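Local atomic coordinates of lovastatin nonaketide synthase mokA (Monascus pilosus, PDB entry 6AD3), a protein that catalyses the iterative nine-step formation of the polyketide dihydromonacolin L in lovastatin biosynthesis, this chain being its condensation domain. Residues R321-T326 with E388-T393; A333-L338 with A435-K440. The protein carries 1 engineered substitution. One frame throughout, in Å; residues are numbered along the deposited sequence.

Contact 1 of 2, residues R321-T326 with E388-T393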
# COMPACT_ATOMS: atom_id res chain seq x y z
N ARG A 321 11.61 19.11 -12.29
CA ARG A 321 12.51 20.05 -11.68
C ARG A 321 12.24 21.43 -12.21
O ARG A 321 12.23 22.38 -11.46
CB ARG A 321 13.98 19.67 -11.89
CG ARG A 321 14.93 20.67 -11.22
CD ARG A 321 16.38 20.48 -11.62
NE ARG A 321 16.59 19.13 -12.03
CZ ARG A 321 16.72 18.74 -13.29
NH1 ARG A 321 16.94 19.64 -14.25
NH2 ARG A 321 16.79 17.45 -13.56
N LYS A 322 12.04 21.57 -13.50
CA LYS A 322 11.93 22.92 -14.06
C LYS A 322 10.65 23.60 -13.63
O LYS A 322 10.58 24.83 -13.58
CB LYS A 322 12.06 22.89 -15.57
CG LYS A 322 13.43 22.47 -16.04
CD LYS A 322 13.71 22.91 -17.47
CE LYS A 322 13.28 21.87 -18.48
NZ LYS A 322 13.90 22.15 -19.82
N HIS A 323 9.62 22.80 -13.29
CA HIS A 323 8.40 23.34 -12.69
C HIS A 323 8.41 23.41 -11.18
O HIS A 323 7.36 23.68 -10.58
CB HIS A 323 7.18 22.52 -13.15
CG HIS A 323 6.89 22.65 -14.61
ND1 HIS A 323 7.61 22.00 -15.58
CD2 HIS A 323 5.93 23.35 -15.26
CE1 HIS A 323 7.13 22.30 -16.77
NE2 HIS A 323 6.12 23.14 -16.61
N LYS A 324 9.55 23.10 -10.57
CA LYS A 324 9.70 23.10 -9.11
C LYS A 324 8.80 22.07 -8.46
O LYS A 324 8.25 22.30 -7.38
CB LYS A 324 9.41 24.50 -8.53
CG LYS A 324 10.40 25.57 -8.99
CD LYS A 324 10.36 26.78 -8.07
CE LYS A 324 10.90 28.03 -8.75
NZ LYS A 324 12.38 27.96 -8.90
N ALA A 325 8.57 20.98 -9.18
CA ALA A 325 7.74 19.87 -8.70
C ALA A 325 8.58 18.59 -8.59
O ALA A 325 9.77 18.56 -8.94
CB ALA A 325 6.58 19.67 -9.66
N THR A 326 7.99 17.55 -8.04
CA THR A 326 8.68 16.27 -7.95
C THR A 326 8.15 15.31 -9.02
O THR A 326 7.02 15.44 -9.45
CB THR A 326 8.45 15.61 -6.58
OG1 THR A 326 7.07 15.28 -6.46
CG2 THR A 326 8.84 16.54 -5.43
N GLU A 388 0.88 23.80 -16.09
CA GLU A 388 0.04 24.49 -15.12
C GLU A 388 -0.61 23.52 -14.13
O GLU A 388 -0.67 23.78 -12.94
CB GLU A 388 -1.04 25.32 -15.84
CG GLU A 388 -0.42 26.41 -16.71
CD GLU A 388 -1.44 27.15 -17.58
OE1 GLU A 388 -2.44 26.57 -18.00
OE2 GLU A 388 -1.13 28.29 -17.97
N HIS A 389 -1.06 22.39 -14.65
CA HIS A 389 -1.73 21.38 -13.83
C HIS A 389 -0.73 20.72 -12.89
O HIS A 389 -1.08 20.34 -11.77
CB HIS A 389 -2.34 20.36 -14.73
CG HIS A 389 -3.20 19.37 -14.01
ND1 HIS A 389 -4.25 19.74 -13.20
CD2 HIS A 389 -3.26 18.02 -14.11
CE1 HIS A 389 -4.95 18.67 -12.87
NE2 HIS A 389 -4.34 17.60 -13.37
N LEU A 390 0.50 20.57 -13.37
CA LEU A 390 1.57 20.02 -12.55
C LEU A 390 1.85 20.91 -11.36
O LEU A 390 1.96 20.45 -10.20
CB LEU A 390 2.84 19.86 -13.39
CG LEU A 390 4.09 19.39 -12.67
CD1 LEU A 390 3.89 18.06 -11.96
CD2 LEU A 390 5.25 19.29 -13.64
N VAL A 391 1.94 22.21 -11.60
CA VAL A 391 2.22 23.11 -10.51
C VAL A 391 1.05 23.11 -9.54
O VAL A 391 1.24 23.11 -8.32
CB VAL A 391 2.51 24.53 -11.06
CG1 VAL A 391 2.44 25.57 -9.95
CG2 VAL A 391 3.89 24.54 -11.71
N ALA A 392 -0.17 23.11 -10.06
CA ALA A 392 -1.35 23.13 -9.18
C ALA A 392 -1.44 21.83 -8.37
O ALA A 392 -1.80 21.83 -7.20
CB ALA A 392 -2.62 23.35 -9.97
N THR A 393 -1.04 20.74 -8.99
CA THR A 393 -1.06 19.44 -8.32
C THR A 393 0.03 19.39 -7.25
O THR A 393 -0.21 18.93 -6.12
CB THR A 393 -0.90 18.30 -9.33
OG1 THR A 393 -2.04 18.30 -10.21
CG2 THR A 393 -0.84 16.92 -8.61
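The carbonyl oxygen of His-389, in the helix turn that sets Leu-390 and Val-391 against His-323, accepts two hydrogen bonds. Thr-393 OG1 reaches His-389 O at 2.7 Å, and Thr-393 N reaches the same oxygen at 2.8 Å from the opposite face of its plane. The hydroxyl approaches tilted 32° from the carbonyl plane.

No hydrogen bond crosses the contact; it is held by van der Waals packing. Leu-390 has CG anti to the backbone N (chi1 175°), and its two methyls are shared out: CD2 lies 3.8 Å from His-323 CB and also meets CG of that ring, while CD1 lies 3.9 Å from Ala-325 CB. The leucine and histidine side chains cross nearly at right angles. Val-391 adds CG2, placed at the edge of the imidazole near its plane and 3.7 Å from His-323 O. ND1 of this ring is hydrogen-bonded to Arg-319 O of its own helix, which should limit its rotation. Lys-324, with positive phi (63°), completes a Schellman motif that ends helix 310-322; Lys-324 N bonds to Arg-321 O at 2.9 Å. The chain thus turns sharply enough to bring Ala-325 up beside His-323.

Thr-326 then N-caps helix 327-343, so this turn joins two consecutive helices and rests on helix 386-401. Leu-390 also packs on Phe-330 of helix 327-343, and His-323 on Pro-514 in a loop near the C-terminus.

Contact 2 of 2, residues A333-L338 with A435-K440; sequences AAYHVL and AVFDYK
Tyr-335 reaches from helix 327-343 to strand 435-440, and it is the one residue of segment 333-338 that touches the strand. The short helix and strand segments run almost antiparallel, at 159°, with their axes 10.2 Å apart. A trans first torsion (177°) sends the ring out from the helix toward the strand, and its hydroxyl donates a weak hydrogen bond of 2.8 Å to Val-436 O.

The phenol is close-packed where several of its atoms meet Phe-437: Tyr-335 CE2 lies 3.8 Å from Phe-437 CB, and Tyr-335 CD2 is 4.0 Å from Phe-437 CD1. The two side chains run alongside, pointing opposite ways, their rings oblique, with centroids 5.8 Å apart. Ala-435 CB adds a single contact, 3.9 Å from Tyr-335 OH.

Further along the strand the contact loosens toward solvent. Tyr-439 packs on Met-328, nearer the start of the same helix, Asp-438 pairs with Arg-461, and Lys-440 is exposed. The backbone of Val-436 is meanwhile bonded to Val-468 and Leu-470 of the adjoining strand. Helix and sheet are therefore joined chiefly by aromatic and aliphatic packing, while one weak bond gives the buried phenol hydroxyl a polar partner.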
# COMPACT_ATOMS: atom_id res chain seq x y z
N ALA A 333 -0.34 13.82 -11.36
CA ALA A 333 -1.05 14.71 -12.23
C ALA A 333 -1.48 14.03 -13.53
O ALA A 333 -2.58 14.23 -13.98
CB ALA A 333 -0.21 15.98 -12.52
N ALA A 334 -0.58 13.24 -14.12
CA ALA A 334 -0.87 12.55 -15.33
C ALA A 334 -1.95 11.45 -15.11
O ALA A 334 -2.82 11.24 -15.95
CB ALA A 334 0.42 11.96 -15.90
N TYR A 335 -1.90 10.81 -13.95
CA TYR A 335 -2.90 9.81 -13.58
C TYR A 335 -4.27 10.46 -13.48
O TYR A 335 -5.26 9.95 -14.02
CB TYR A 335 -2.50 9.17 -12.26
CG TYR A 335 -3.45 8.17 -11.69
CD1 TYR A 335 -3.76 7.02 -12.36
CD2 TYR A 335 -3.74 8.21 -10.34
CE1 TYR A 335 -4.49 6.01 -11.74
CE2 TYR A 335 -4.46 7.20 -9.72
CZ TYR A 335 -4.85 6.12 -10.43
OH TYR A 335 -5.57 5.10 -9.80
N HIS A 336 -4.33 11.61 -12.80
CA HIS A 336 -5.57 12.36 -12.70
C HIS A 336 -6.11 12.71 -14.08
O HIS A 336 -7.31 12.54 -14.35
CB HIS A 336 -5.37 13.63 -11.88
CG HIS A 336 -6.50 14.59 -12.00
ND1 HIS A 336 -6.46 15.68 -12.85
CD2 HIS A 336 -7.76 14.51 -11.53
CE1 HIS A 336 -7.65 16.26 -12.86
NE2 HIS A 336 -8.46 15.57 -12.07
N VAL A 337 -5.24 13.23 -14.97
CA VAL A 337 -5.69 13.60 -16.32
C VAL A 337 -6.26 12.42 -17.10
O VAL A 337 -7.32 12.52 -17.69
CB VAL A 337 -4.56 14.24 -17.13
CG1 VAL A 337 -4.98 14.43 -18.58
CG2 VAL A 337 -4.14 15.56 -16.48
N LEU A 338 -5.64 11.25 -16.99
CA LEU A 338 -6.12 10.10 -17.68
C LEU A 338 -7.47 9.64 -17.12
O LEU A 338 -8.39 9.29 -17.86
CB LEU A 338 -5.09 8.98 -17.62
CG LEU A 338 -5.49 7.71 -18.34
CD1 LEU A 338 -5.88 7.98 -19.79
CD2 LEU A 338 -4.36 6.71 -18.27
N ALA A 435 -10.36 5.67 -6.62
CA ALA A 435 -9.05 5.56 -7.23
C ALA A 435 -7.96 5.79 -6.18
O ALA A 435 -8.07 6.70 -5.35
CB ALA A 435 -8.90 6.61 -8.32
N VAL A 436 -6.86 5.05 -6.30
CA VAL A 436 -5.70 5.23 -5.43
C VAL A 436 -4.44 5.36 -6.27
O VAL A 436 -4.30 4.69 -7.30
CB VAL A 436 -5.57 4.04 -4.44
CG1 VAL A 436 -4.20 4.00 -3.76
CG2 VAL A 436 -6.68 4.09 -3.39
N PHE A 437 -3.49 6.14 -5.74
CA PHE A 437 -2.18 6.33 -6.29
C PHE A 437 -1.15 6.08 -5.19
O PHE A 437 -1.17 6.74 -4.13
CB PHE A 437 -2.01 7.75 -6.83
CG PHE A 437 -0.63 8.03 -7.42
CD1 PHE A 437 -0.24 7.43 -8.60
CD2 PHE A 437 0.29 8.84 -6.78
CE1 PHE A 437 1.01 7.65 -9.15
CE2 PHE A 437 1.51 9.15 -7.38
CZ PHE A 437 1.88 8.54 -8.54
N ASP A 438 -0.23 5.16 -5.42
CA ASP A 438 0.77 4.79 -4.41
C ASP A 438 2.14 4.77 -5.05
O ASP A 438 2.44 3.90 -5.89
CB ASP A 438 0.42 3.41 -3.82
CG ASP A 438 1.40 2.96 -2.71
OD1 ASP A 438 2.48 3.53 -2.62
OD2 ASP A 438 0.98 2.13 -1.86
N TYR A 439 2.97 5.75 -4.66
CA TYR A 439 4.29 5.93 -5.26
C TYR A 439 5.34 5.80 -4.15
O TYR A 439 5.20 6.37 -3.07
CB TYR A 439 4.38 7.31 -5.89
CG TYR A 439 5.77 7.79 -6.27
CD1 TYR A 439 6.64 8.30 -5.32
CD2 TYR A 439 6.20 7.72 -7.57
CE1 TYR A 439 7.89 8.78 -5.67
CE2 TYR A 439 7.44 8.25 -7.95
CZ TYR A 439 8.26 8.81 -6.97
OH TYR A 439 9.54 9.23 -7.33
N LYS A 440 6.34 5.00 -4.43
CA LYS A 440 7.51 4.89 -3.55
C LYS A 440 8.84 4.94 -4.31
O LYS A 440 8.91 4.61 -5.49
CB LYS A 440 7.39 3.63 -2.71
CG LYS A 440 7.77 2.36 -3.45
CD LYS A 440 7.61 1.14 -2.57
CE LYS A 440 7.98 -0.10 -3.40
NZ LYS A 440 7.94 -1.33 -2.63

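In the fold
Helix 327-343 ties the two contacts together. It follows directly after the turn of contact 1 and carries the tyrosine of contact 2 toward the six-stranded sheet, in which strand 435-440 is an inner strand. The contact centres are 15 Å apart, contact 1 being the more peripheral at about 25 Å from the centre of the chain, against about 14 Å for contact 2. A direct bridge exists: His-389 NE2 and His-336 ND1 are 2.9 Å apart, a probable hydrogen bond, and Thr-393 OG1 packs on Ala-333 CB at 3.7 Å. Both contacts are structural packing of helices and sheet in the same lobe of the condensation domain.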